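Local coordinates for protein N-(5'-phosphoribosyl)anthranilate isomerase (PDB 4WUI) that probably isomerises N-(5-phospho-beta-D-ribosyl)anthranilate to 1-(2-carboxyphenylamino)-1-deoxy-D-ribulose 5-phosphate, the third of five steps from chorismate to L-tryptophan, at residues 73-78 / 98-103. Residues are numbered along the deposited sequence; the frame is centred on the assembly and turned at random. Where two conformers were deposited one is given.
Sequences LAESTG and ARFPRV
With CG turned anti to the backbone N (chi1 -171°), the ring of Phe100 lies against helix 67-77 and meets Ala74 and Glu75, while Glu75, bent at chi2 (-72°) in one of its two modelled conformers, brings its carboxylate to the ring edge. The contact lies on the outside of a TIM barrel, eight parallel strands closed in a ring, and joins helix 67-77 to the loop that leads from helix 90-99 into strand 103-108. Ala74 CB sits over one ring face, displaced toward the rim, in a CH-pi contact 4.2 Å from the centroid; its nearest ring atom is Phe100 CE1, at 3.8 Å. Pro101 CD, from the next residue, lies over the opposite face, also toward the rim, so the ring lies between Ala74 and its own neighbour in the chain. Leu82 of strand 81-84 and Leu71, about one turn before Ala74, also touch Phe100, and Leu60 of strand 57-62 touches Ala74. Ala74 and Phe100 thus belong to the apolar layer between the helices and the barrel wall, whereas Glu75 borders it on the exposed side. In the conformer described, the Glu75 carboxylate is turned 72° from the ring plane and OE1 lies 3.5 Å from Phe100 CD1; this edge contact is therefore less certain. Within the helix, Leu73 O accepts both Thr77 N at 3.0 Å and Thr77 OG1 at 2.8 Å, from opposite faces of the carbonyl plane.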
ATOM      1  N   LEU A  73      12.040   1.344 -14.235  1.00 10.34           N
ATOM      2  CA  LEU A  73      10.837   0.515 -14.327  1.00 10.32           C
ATOM      3  C   LEU A  73       9.570   1.333 -14.031  1.00 10.12           C
ATOM      4  O   LEU A  73       8.538   1.155 -14.688  1.00 10.90           O
ATOM      5  CB  LEU A  73      10.949  -0.648 -13.349  1.00 10.88           C
ATOM      6  CG  LEU A  73       9.817  -1.678 -13.413  1.00 11.91           C
ATOM      7  CD1 LEU A  73       9.710  -2.301 -14.789  1.00 12.81           C
ATOM      8  CD2 LEU A  73      10.081  -2.747 -12.375  1.00 12.92           C
ATOM      9  N   ALA A  74       9.636   2.260 -13.088  1.00  9.65           N
ATOM     10  CA  ALA A  74       8.500   3.131 -12.840  1.00  9.98           C
ATOM     11  C   ALA A  74       8.166   3.934 -14.072  1.00 10.99           C
ATOM     12  O   ALA A  74       6.993   4.095 -14.430  1.00 11.58           O
ATOM     13  CB  ALA A  74       8.774   4.051 -11.658  1.00 10.39           C
ATOM     14  N   GLU A  75       9.187   4.470 -14.738  0.54 11.32           N
ATOM     15  CA  GLU A  75       8.950   5.230 -15.953  0.54 13.00           C
ATOM     16  C   GLU A  75       8.358   4.348 -17.054  0.54 13.29           C
ATOM     17  O   GLU A  75       7.332   4.684 -17.647  0.54 13.42           O
ATOM     18  CB  GLU A  75      10.250   5.874 -16.432  0.54 14.71           C
ATOM     19  CG  GLU A  75      10.805   6.940 -15.494  0.54 17.33           C
ATOM     20  CD  GLU A  75      10.000   8.239 -15.493  0.54 20.02           C
ATOM     21  OE1 GLU A  75      10.330   9.128 -14.681  0.54 20.91           O
ATOM     22  OE2 GLU A  75       9.057   8.382 -16.307  0.54 21.43           O
ATOM     23  N   SER A  76       8.975   3.201 -17.317  1.00 12.88           N
ATOM     24  CA  SER A  76       8.559   2.401 -18.467  1.00 14.06           C
ATOM     25  C   SER A  76       7.174   1.804 -18.313  1.00 13.97           C
ATOM     26  O   SER A  76       6.447   1.670 -19.291  1.00 15.87           O
ATOM     27  CB  SER A  76       9.588   1.335 -18.761  1.00 15.73           C
ATOM     28  OG  SER A  76       9.613   0.334 -17.787  1.00 17.42           O
ATOM     29  N   THR A  77       6.798   1.487 -17.080  1.00 12.41           N
ATOM     30  CA  THR A  77       5.477   0.919 -16.825  1.00 12.25           C
ATOM     31  C   THR A  77       4.378   1.954 -16.788  1.00 12.25           C
ATOM     32  O   THR A  77       3.209   1.617 -16.878  1.00 13.51           O
ATOM     33  CB  THR A  77       5.433   0.118 -15.524  1.00 11.89           C
ATOM     34  OG1 THR A  77       5.766   0.953 -14.412  1.00 11.63           O
ATOM     35  CG2 THR A  77       6.350  -1.105 -15.591  1.00 12.81           C
ATOM     36  N   GLY A  78       4.724   3.223 -16.601  1.00 12.00           N
ATOM     37  CA  GLY A  78       3.729   4.269 -16.599  1.00 12.11           C
ATOM     38  C   GLY A  78       2.933   4.399 -15.304  1.00 10.58           C
ATOM     39  O   GLY A  78       1.875   5.050 -15.303  1.00 11.66           O
ATOM     40  N   ALA A  98      14.021  12.871  -6.020  1.00  9.40           N
ATOM     41  CA  ALA A  98      14.483  13.936  -6.900  1.00  9.99           C
ATOM     42  C   ALA A  98      14.212  13.625  -8.372  1.00  9.86           C
ATOM     43  O   ALA A  98      14.205  14.545  -9.215  1.00 10.91           O
ATOM     44  CB  ALA A  98      15.975  14.195  -6.698  1.00 10.79           C
ATOM     45  N   ARG A  99      14.019  12.355  -8.691  1.00  9.86           N
ATOM     46  CA  ARG A  99      14.007  11.859 -10.071  1.00 10.35           C
ATOM     47  C   ARG A  99      12.661  11.336 -10.545  1.00 10.62           C
ATOM     48  O   ARG A  99      12.539  10.973 -11.713  1.00 12.61           O
ATOM     49  CB  ARG A  99      15.090  10.787 -10.228  1.00 10.29           C
ATOM     50  CG  ARG A  99      16.493  11.365 -10.185  1.00 10.42           C
ATOM     51  CD  ARG A  99      17.557  10.313  -9.985  1.00 10.59           C
ATOM     52  NE  ARG A  99      18.899  10.885  -9.993  1.00 10.86           N
ATOM     53  CZ  ARG A  99      19.432  11.549  -8.980  1.00 10.59           C
ATOM     54  NH1 ARG A  99      18.753  11.737  -7.856  1.00 10.16           N
ATOM     55  NH2 ARG A  99      20.662  12.025  -9.088  1.00 11.80           N
ATOM     56  N   PHE A 100      11.659  11.266  -9.673  1.00  9.96           N
ATOM     57  CA  PHE A 100      10.336  10.716 -10.029  1.00 10.02           C
ATOM     58  C   PHE A 100       9.316  11.485  -9.208  1.00 10.21           C
ATOM     59  O   PHE A 100       9.599  11.824  -8.071  1.00 10.87           O
ATOM     60  CB  PHE A 100      10.284   9.201  -9.717  1.00  9.90           C
ATOM     61  CG  PHE A 100       9.043   8.536 -10.254  1.00  9.78           C
ATOM     62  CD1 PHE A 100       8.939   8.192 -11.600  1.00 10.61           C
ATOM     63  CD2 PHE A 100       7.934   8.358  -9.436  1.00  9.53           C
ATOM     64  CE1 PHE A 100       7.789   7.663 -12.116  1.00 11.75           C
ATOM     65  CE2 PHE A 100       6.770   7.827  -9.956  1.00 10.34           C
ATOM     66  CZ  PHE A 100       6.697   7.490 -11.298  1.00 11.31           C
ATOM     67  N   PRO A 101       8.144  11.820  -9.801  0.51 10.59           N
ATOM     68  CA  PRO A 101       7.221  12.783  -9.167  0.51 10.71           C
ATOM     69  C   PRO A 101       6.619  12.362  -7.826  0.51  9.75           C
ATOM     70  O   PRO A 101       6.376  13.235  -6.977  0.51  9.71           O
ATOM     71  CB  PRO A 101       6.113  12.948 -10.229  0.51 11.43           C
ATOM     72  CG  PRO A 101       6.861  12.771 -11.502  0.51 11.76           C
ATOM     73  CD  PRO A 101       7.790  11.634 -11.221  0.51 11.22           C
ATOM     74  N   ARG A 102       6.380  11.065  -7.634  1.00  9.15           N
ATOM     75  CA  ARG A 102       5.634  10.556  -6.475  1.00  8.56           C
ATOM     76  C   ARG A 102       6.324   9.327  -5.939  1.00  8.28           C
ATOM     77  O   ARG A 102       6.312   8.285  -6.577  1.00  8.54           O
ATOM     78  CB  ARG A 102       4.193  10.232  -6.854  1.00  8.62           C
ATOM     79  CG  ARG A 102       3.428  11.374  -7.509  1.00  9.32           C
ATOM     80  CD  ARG A 102       1.982  11.023  -7.784  1.00  9.26           C
ATOM     81  NE  ARG A 102       1.261  10.849  -6.543  1.00  9.15           N
ATOM     82  CZ  ARG A 102       0.055  10.322  -6.471  1.00  9.60           C
ATOM     83  NH1 ARG A 102      -0.614   9.984  -7.571  1.00 10.33           N
ATOM     84  NH2 ARG A 102      -0.497  10.108  -5.295  1.00 10.27           N
ATOM     85  N   VAL A 103       6.980   9.482  -4.785  1.00  8.15           N
ATOM     86  CA  VAL A 103       7.720   8.405  -4.125  1.00  8.26           C
ATOM     87  C   VAL A 103       7.156   8.181  -2.739  1.00  7.94           C
ATOM     88  O   VAL A 103       6.955   9.140  -1.983  1.00  8.75           O
ATOM     89  CB  VAL A 103       9.231   8.692  -4.091  1.00  8.70           C
ATOM     90  CG1 VAL A 103       9.982   7.633  -3.294  1.00  9.86           C
ATOM     91  CG2 VAL A 103       9.773   8.823  -5.525  1.00  9.34           C
TER